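Long-range contacts in yeast glycogen phosphorylase (Saccharomyces cerevisiae, PDB 1YGP), which is a carbohydrate phosphorylase of the GT-B clan that carries pyridoxal-5'-phosphate and forms a two-chain assembly: residues D603-R608 against S651-K656; L617-I622 against K669-V674. One frame throughout, in Å; residues are numbered along the deposited sequence.

Contact 1 (D603-R608 against S651-K656)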
ATOM      1  N   ASP A 603      -7.780 -24.836  32.167  1.00 12.08           N
ATOM      2  CA  ASP A 603      -8.016 -23.696  33.009  1.00 13.67           C
ATOM      3  C   ASP A 603      -7.322 -22.496  32.367  1.00 18.29           C
ATOM      4  O   ASP A 603      -6.079 -22.437  32.435  1.00 19.35           O
ATOM      5  CB  ASP A 603      -7.446 -24.080  34.366  1.00 11.43           C
ATOM      6  CG  ASP A 603      -7.474 -23.075  35.503  1.00 17.78           C
ATOM      7  OD1 ASP A 603      -8.085 -22.005  35.381  1.00 16.12           O
ATOM      8  OD2 ASP A 603      -6.859 -23.384  36.524  1.00 15.16           O
ATOM      9  N   MET A 604      -8.050 -21.528  31.757  1.00 12.98           N
ATOM     10  CA  MET A 604      -7.398 -20.395  31.125  1.00  6.22           C
ATOM     11  C   MET A 604      -7.597 -19.018  31.715  1.00  5.94           C
ATOM     12  O   MET A 604      -8.659 -18.715  32.261  1.00  5.58           O
ATOM     13  CB  MET A 604      -7.773 -20.263  29.634  1.00  7.02           C
ATOM     14  CG  MET A 604      -9.075 -20.747  29.056  1.00  7.51           C
ATOM     15  SD  MET A 604      -9.059 -22.531  28.685  1.00 14.77           S
ATOM     16  CE  MET A 604      -8.856 -22.613  26.940  1.00  9.09           C
ATOM     17  N   GLN A 605      -6.583 -18.150  31.608  1.00  7.43           N
ATOM     18  CA  GLN A 605      -6.680 -16.723  31.949  1.00  6.75           C
ATOM     19  C   GLN A 605      -6.021 -15.967  30.792  1.00  6.25           C
ATOM     20  O   GLN A 605      -4.806 -15.768  30.727  1.00  5.31           O
ATOM     21  CB  GLN A 605      -5.941 -16.383  33.264  1.00  5.24           C
ATOM     22  CG  GLN A 605      -6.184 -14.976  33.785  1.00  2.00           C
ATOM     23  CD  GLN A 605      -5.464 -14.656  35.090  1.00  7.63           C
ATOM     24  OE1 GLN A 605      -4.511 -15.317  35.500  1.00  6.11           O
ATOM     25  NE2 GLN A 605      -5.830 -13.604  35.802  1.00 12.42           N
ATOM     26  N   VAL A 606      -6.832 -15.613  29.800  1.00  8.38           N
ATOM     27  CA  VAL A 606      -6.363 -14.871  28.649  1.00  8.96           C
ATOM     28  C   VAL A 606      -6.921 -13.442  28.688  1.00 16.32           C
ATOM     29  O   VAL A 606      -8.127 -13.197  28.513  1.00 18.87           O
ATOM     30  CB  VAL A 606      -6.772 -15.567  27.300  1.00  4.28           C
ATOM     31  CG1 VAL A 606      -5.993 -16.864  27.180  1.00  9.98           C
ATOM     32  CG2 VAL A 606      -8.246 -15.941  27.227  1.00  6.84           C
ATOM     33  N   LYS A 607      -6.048 -12.481  29.006  1.00 17.58           N
ATOM     34  CA  LYS A 607      -6.373 -11.063  28.986  1.00 16.06           C
ATOM     35  C   LYS A 607      -5.117 -10.255  29.213  1.00 18.26           C
ATOM     36  O   LYS A 607      -4.029 -10.814  29.350  1.00 20.82           O
ATOM     37  CB  LYS A 607      -7.378 -10.678  30.061  1.00 15.00           C
ATOM     38  CG  LYS A 607      -7.067 -11.004  31.508  1.00 15.33           C
ATOM     39  CD  LYS A 607      -8.389 -10.977  32.271  1.00 15.33           C
ATOM     40  CE  LYS A 607      -9.328 -12.063  31.769  1.00 14.95           C
ATOM     41  NZ  LYS A 607     -10.679 -11.796  32.214  1.00 26.47           N
ATOM     42  N   ARG A 608      -5.260  -8.933  29.234  1.00 17.63           N
ATOM     43  CA  ARG A 608      -4.164  -8.005  29.400  1.00 16.28           C
ATOM     44  C   ARG A 608      -3.411  -8.313  30.666  1.00 14.39           C
ATOM     45  O   ARG A 608      -4.005  -8.521  31.723  1.00 16.34           O
ATOM     46  CB  ARG A 608      -4.735  -6.597  29.440  1.00 22.31           C
ATOM     47  CG  ARG A 608      -3.765  -5.436  29.642  1.00 24.72           C
ATOM     48  CD  ARG A 608      -4.388  -4.261  28.919  1.00 25.86           C
ATOM     49  NE  ARG A 608      -4.679  -3.167  29.812  1.00 27.96           N
ATOM     50  CZ  ARG A 608      -5.724  -3.168  30.635  1.00 35.88           C
ATOM     51  NH1 ARG A 608      -6.583  -4.190  30.702  1.00 36.62           N
ATOM     52  NH2 ARG A 608      -5.941  -2.082  31.381  1.00 41.70           N
ATOM     53  N   SER A 651      -2.895 -25.195  32.511  1.00  4.84           N
ATOM     54  CA  SER A 651      -3.167 -23.778  32.642  1.00 12.92           C
ATOM     55  C   SER A 651      -2.751 -23.059  31.347  1.00 17.12           C
ATOM     56  O   SER A 651      -1.610 -23.143  30.862  1.00 18.10           O
ATOM     57  CB  SER A 651      -2.402 -23.237  33.818  1.00 11.24           C
ATOM     58  OG  SER A 651      -2.732 -23.947  35.008  1.00 14.73           O
ATOM     59  N   ILE A 652      -3.703 -22.359  30.745  1.00 18.21           N
ATOM     60  CA  ILE A 652      -3.514 -21.661  29.488  1.00 16.61           C
ATOM     61  C   ILE A 652      -3.458 -20.169  29.796  1.00 16.32           C
ATOM     62  O   ILE A 652      -4.419 -19.615  30.343  1.00 19.03           O
ATOM     63  CB  ILE A 652      -4.706 -22.033  28.570  1.00 15.45           C
ATOM     64  CG1 ILE A 652      -4.740 -23.533  28.262  1.00 15.05           C
ATOM     65  CG2 ILE A 652      -4.590 -21.236  27.294  1.00 16.09           C
ATOM     66  CD1 ILE A 652      -3.625 -24.013  27.308  1.00 15.76           C
ATOM     67  N   PHE A 653      -2.354 -19.483  29.530  1.00 17.77           N
ATOM     68  CA  PHE A 653      -2.275 -18.043  29.735  1.00 15.82           C
ATOM     69  C   PHE A 653      -2.107 -17.394  28.368  1.00 15.93           C
ATOM     70  O   PHE A 653      -1.488 -17.961  27.461  1.00 12.30           O
ATOM     71  CB  PHE A 653      -1.076 -17.661  30.597  1.00  9.87           C
ATOM     72  CG  PHE A 653      -1.172 -18.053  32.063  1.00 12.53           C
ATOM     73  CD1 PHE A 653      -0.867 -19.358  32.471  1.00 14.81           C
ATOM     74  CD2 PHE A 653      -1.501 -17.092  33.022  1.00 10.81           C
ATOM     75  CE1 PHE A 653      -0.882 -19.697  33.830  1.00  8.56           C
ATOM     76  CE2 PHE A 653      -1.511 -17.448  34.378  1.00 14.60           C
ATOM     77  CZ  PHE A 653      -1.203 -18.748  34.788  1.00  5.08           C
ATOM     78  N   GLY A 654      -2.649 -16.205  28.184  1.00 15.81           N
ATOM     79  CA  GLY A 654      -2.489 -15.465  26.953  1.00 16.95           C
ATOM     80  C   GLY A 654      -2.723 -13.993  27.243  1.00 18.95           C
ATOM     81  O   GLY A 654      -3.492 -13.680  28.167  1.00 20.73           O
ATOM     82  N   GLY A 655      -2.061 -13.086  26.511  1.00 16.26           N
ATOM     83  CA  GLY A 655      -2.306 -11.662  26.676  1.00 14.93           C
ATOM     84  C   GLY A 655      -1.044 -10.861  26.444  1.00 11.86           C
ATOM     85  O   GLY A 655       0.052 -11.420  26.395  1.00 13.50           O
ATOM     86  N   LYS A 656      -1.169  -9.549  26.272  1.00 10.93           N
ATOM     87  CA  LYS A 656      -0.011  -8.710  25.995  1.00 11.20           C
ATOM     88  C   LYS A 656       0.125  -7.681  27.098  1.00 15.86           C
ATOM     89  O   LYS A 656      -0.883  -7.267  27.685  1.00 15.87           O
ATOM     90  CB  LYS A 656      -0.146  -7.925  24.709  1.00  6.68           C
ATOM     91  CG  LYS A 656      -0.288  -8.729  23.448  1.00  4.30           C
ATOM     92  CD  LYS A 656      -0.554  -7.746  22.343  1.00 11.36           C
ATOM     93  CE  LYS A 656      -0.822  -8.500  21.072  1.00  8.99           C
ATOM     94  NZ  LYS A 656      -1.109  -7.549  20.025  1.00 12.01           N
TER
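The carbonyl O of Ile652 is met twice from the neighbouring strand: Gln605 N donates to it at 2.9 Å, almost in line with the C=O bond, and Met604 CA makes a CA-H...O contact with it. This is one rung of a parallel pair, strands 601-606 and 649-654, inside the six-stranded parallel sheet of a Rossmann-like domain of the GT-B fold. Gln605 thus bonds to two residues of strand 649-654, its N to Ile652 O and its O, weakly at 3.4 Å, to Gly654 N; Ile652 N in turn reaches Asp603 O at 2.9 Å. On the face carrying Met604 and Val606, Met604 CB rests on Ile652 CB at 3.7 Å, and Val606 CG1 lies 3.6 Å from Gly654 N, over backbone that bears no side chain. The other face holds Gln605 and Phe653. Gln605 has CG anti to the backbone N (chi1 -171°) and continues extended (chi2 179°), so the amide passes obliquely beside the ring, its plane turned 44° from it, and OE1 comes 3.8 Å from Phe653 CE2 while accepting a hydrogen bond from Asn618 of helix 615-634. Just past the end of strand 601-606, Lys607 N still donates to the O of Gly654, the last residue of the partner strand. Here the chain enters the cofactor pocket: the Lys607 side chain touches pyridoxal-5'-phosphate, and its NZ is hydrogen-bonded to His713 ND1. Gly655 CA lies 3.3 Å from Lys607 O in a CA-H...O contact.

Contact 2 (L617-I622 against K669-V674)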
ATOM      1  N   LEU A 617      -1.349 -13.921  40.900  1.00 16.22           N
ATOM      2  CA  LEU A 617      -2.048 -14.698  41.919  1.00 14.91           C
ATOM      3  C   LEU A 617      -2.212 -16.087  41.307  1.00 14.80           C
ATOM      4  O   LEU A 617      -1.923 -17.100  41.939  1.00 17.43           O
ATOM      5  CB  LEU A 617      -3.443 -14.118  42.216  1.00 16.41           C
ATOM      6  CG  LEU A 617      -4.346 -14.324  43.467  1.00 14.84           C
ATOM      7  CD1 LEU A 617      -5.751 -14.342  42.936  1.00  2.00           C
ATOM      8  CD2 LEU A 617      -4.141 -15.633  44.227  1.00 12.63           C
ATOM      9  N   ASN A 618      -2.611 -16.150  40.044  1.00 14.03           N
ATOM     10  CA  ASN A 618      -2.829 -17.408  39.352  1.00 16.48           C
ATOM     11  C   ASN A 618      -1.543 -18.204  39.227  1.00 19.97           C
ATOM     12  O   ASN A 618      -1.544 -19.415  39.492  1.00 22.30           O
ATOM     13  CB  ASN A 618      -3.397 -17.105  37.990  1.00 18.28           C
ATOM     14  CG  ASN A 618      -3.730 -18.307  37.133  1.00 20.56           C
ATOM     15  OD1 ASN A 618      -3.612 -19.460  37.529  1.00 31.44           O
ATOM     16  ND2 ASN A 618      -4.156 -18.099  35.902  1.00 20.11           N
ATOM     17  N   VAL A 619      -0.421 -17.540  38.903  1.00 21.40           N
ATOM     18  CA  VAL A 619       0.870 -18.217  38.806  1.00 23.58           C
ATOM     19  C   VAL A 619       1.302 -18.703  40.200  1.00 24.55           C
ATOM     20  O   VAL A 619       1.733 -19.861  40.342  1.00 24.61           O
ATOM     21  CB  VAL A 619       1.998 -17.293  38.239  1.00 22.66           C
ATOM     22  CG1 VAL A 619       3.144 -18.176  37.798  1.00 24.51           C
ATOM     23  CG2 VAL A 619       1.614 -16.577  36.978  1.00 22.82           C
ATOM     24  N   PHE A 620       1.161 -17.893  41.264  1.00 21.27           N
ATOM     25  CA  PHE A 620       1.534 -18.320  42.608  1.00 19.10           C
ATOM     26  C   PHE A 620       0.742 -19.551  43.021  1.00 19.29           C
ATOM     27  O   PHE A 620       1.262 -20.456  43.684  1.00 21.82           O
ATOM     28  CB  PHE A 620       1.304 -17.193  43.616  1.00  9.50           C
ATOM     29  CG  PHE A 620       2.201 -15.988  43.383  1.00  5.11           C
ATOM     30  CD1 PHE A 620       3.388 -16.082  42.660  1.00  7.09           C
ATOM     31  CD2 PHE A 620       1.799 -14.743  43.863  1.00 10.60           C
ATOM     32  CE1 PHE A 620       4.155 -14.936  42.412  1.00  7.12           C
ATOM     33  CE2 PHE A 620       2.567 -13.602  43.614  1.00  5.02           C
ATOM     34  CZ  PHE A 620       3.742 -13.695  42.887  1.00  5.70           C
ATOM     35  N   GLY A 621      -0.499 -19.623  42.571  1.00 17.00           N
ATOM     36  CA  GLY A 621      -1.301 -20.800  42.775  1.00 18.91           C
ATOM     37  C   GLY A 621      -0.715 -21.976  42.003  1.00 21.08           C
ATOM     38  O   GLY A 621      -0.724 -23.079  42.564  1.00 19.56           O
ATOM     39  N   ILE A 622      -0.196 -21.805  40.760  1.00 21.84           N
ATOM     40  CA  ILE A 622       0.372 -22.926  39.991  1.00 20.32           C
ATOM     41  C   ILE A 622       1.594 -23.451  40.686  1.00 20.39           C
ATOM     42  O   ILE A 622       1.639 -24.652  40.966  1.00 21.70           O
ATOM     43  CB  ILE A 622       0.828 -22.594  38.538  1.00 18.11           C
ATOM     44  CG1 ILE A 622      -0.381 -22.321  37.687  1.00 16.97           C
ATOM     45  CG2 ILE A 622       1.557 -23.777  37.904  1.00 17.37           C
ATOM     46  CD1 ILE A 622      -0.059 -22.154  36.212  1.00 15.01           C
ATOM     47  N   LYS A 669       7.584 -13.369  31.890  1.00 11.67           N
ATOM     48  CA  LYS A 669       8.773 -14.216  31.946  1.00 12.66           C
ATOM     49  C   LYS A 669       8.550 -15.310  32.979  1.00 17.26           C
ATOM     50  O   LYS A 669       8.789 -16.492  32.703  1.00 16.97           O
ATOM     51  CB  LYS A 669      10.022 -13.409  32.328  1.00 12.73           C
ATOM     52  CG  LYS A 669      11.336 -14.192  32.434  1.00 10.42           C
ATOM     53  CD  LYS A 669      11.563 -14.911  31.116  1.00 22.96           C
ATOM     54  CE  LYS A 669      12.656 -15.979  31.095  1.00 24.95           C
ATOM     55  NZ  LYS A 669      13.967 -15.372  31.186  1.00 28.61           N
ATOM     56  N   LEU A 670       7.983 -14.932  34.125  1.00 18.13           N
ATOM     57  CA  LEU A 670       7.723 -15.860  35.200  1.00 19.17           C
ATOM     58  C   LEU A 670       6.817 -16.994  34.762  1.00 18.23           C
ATOM     59  O   LEU A 670       7.155 -18.138  35.092  1.00 20.61           O
ATOM     60  CB  LEU A 670       7.109 -15.099  36.374  1.00 23.90           C
ATOM     61  CG  LEU A 670       7.194 -15.596  37.830  1.00 24.18           C
ATOM     62  CD1 LEU A 670       5.763 -15.770  38.319  1.00 20.81           C
ATOM     63  CD2 LEU A 670       8.041 -16.869  37.959  1.00 20.20           C
ATOM     64  N   ILE A 671       5.746 -16.741  33.990  1.00 18.40           N
ATOM     65  CA  ILE A 671       4.848 -17.794  33.510  1.00 16.16           C
ATOM     66  C   ILE A 671       5.652 -18.740  32.632  1.00 19.73           C
ATOM     67  O   ILE A 671       5.580 -19.963  32.790  1.00 21.46           O
ATOM     68  CB  ILE A 671       3.690 -17.213  32.684  1.00 11.19           C
ATOM     69  CG1 ILE A 671       2.831 -16.279  33.520  1.00 16.34           C
ATOM     70  CG2 ILE A 671       2.810 -18.347  32.210  1.00 11.70           C
ATOM     71  CD1 ILE A 671       1.851 -15.349  32.745  1.00 11.22           C
ATOM     72  N   ASN A 672       6.497 -18.175  31.770  1.00 21.08           N
ATOM     73  CA  ASN A 672       7.330 -18.955  30.860  1.00 21.59           C
ATOM     74  C   ASN A 672       8.366 -19.819  31.557  1.00 16.38           C
ATOM     75  O   ASN A 672       8.633 -20.956  31.158  1.00 11.79           O
ATOM     76  CB  ASN A 672       8.018 -18.014  29.877  1.00 25.51           C
ATOM     77  CG  ASN A 672       7.034 -17.502  28.834  1.00 25.49           C
ATOM     78  OD1 ASN A 672       6.325 -18.286  28.200  1.00 20.40           O
ATOM     79  ND2 ASN A 672       6.944 -16.198  28.603  1.00 20.04           N
ATOM     80  N   CYS A 673       8.901 -19.313  32.650  1.00 11.86           N
ATOM     81  CA  CYS A 673       9.804 -20.079  33.471  1.00 17.85           C
ATOM     82  C   CYS A 673       9.089 -21.255  34.160  1.00 23.00           C
ATOM     83  O   CYS A 673       9.554 -22.415  34.135  1.00 24.19           O
ATOM     84  CB  CYS A 673      10.413 -19.157  34.497  1.00 16.58           C
ATOM     85  SG  CYS A 673      11.440 -17.871  33.736  1.00 32.90           S
ATOM     86  N   VAL A 674       7.930 -21.002  34.786  1.00 21.85           N
ATOM     87  CA  VAL A 674       7.155 -22.053  35.430  1.00 17.93           C
ATOM     88  C   VAL A 674       6.890 -23.129  34.386  1.00 19.92           C
ATOM     89  O   VAL A 674       7.187 -24.294  34.630  1.00 23.14           O
ATOM     90  CB  VAL A 674       5.831 -21.475  35.949  1.00 17.34           C
ATOM     91  CG1 VAL A 674       4.914 -22.579  36.476  1.00 18.46           C
ATOM     92  CG2 VAL A 674       6.143 -20.494  37.059  1.00 15.11           C
TER
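Segments 617-622 and 669-674 run nearly parallel, their axes 19° apart and 10.7 Å distant at closest approach, with the CA atoms of Val619 and Ile671 nearest each other. They belong to helices 615-634 and 662-678, neighbours on one side of the parallel sheet in a Rossmann-like alpha/beta layer, and only apolar side chains join them. Val619 is central and uses both methyls. Its CG1, anti to the backbone N (chi1 -163°), touches Leu670 CD1 at 3.6 Å and Val674 CG2 at 3.9 Å, bridging residues one turn apart on the opposing helix. The other methyl, CG2, meets Ile671 CG1 at 3.7 Å, the two side chains crossing at about a right angle. Farther from the sheet, the Phe620 ring approaches Leu670 CD1 more loosely; that ring also packs against Val820 and Phe824 of helix 820-840. Ile622 and Ile671 both touch Phe653 of strand 649-654 and Val690 of strand 688-693, so the seam between the helices is closed on the sheet side by strand side chains. One turn on from Val619, the Ile622 branch that makes the contact is CG2, which meets Val674 CG1 at 3.8 Å.

From the N terminus the chain passes through strand 601-606 into helix 615-634, then through strand 649-654 into helix 662-678. Contact 1 closes the loop from the first strand to the second, and contact 2 the loop from the first helix to the second; because their segments alternate, the two loops cross. Together they bring two consecutive strand-helix units side by side, strand against strand and helix against helix, with centres 11 Å apart. The layers also meet directly: besides the Gln605-Asn618 bond, Ile622 CD1 packs against Phe653 CE1 and Ser651 OG.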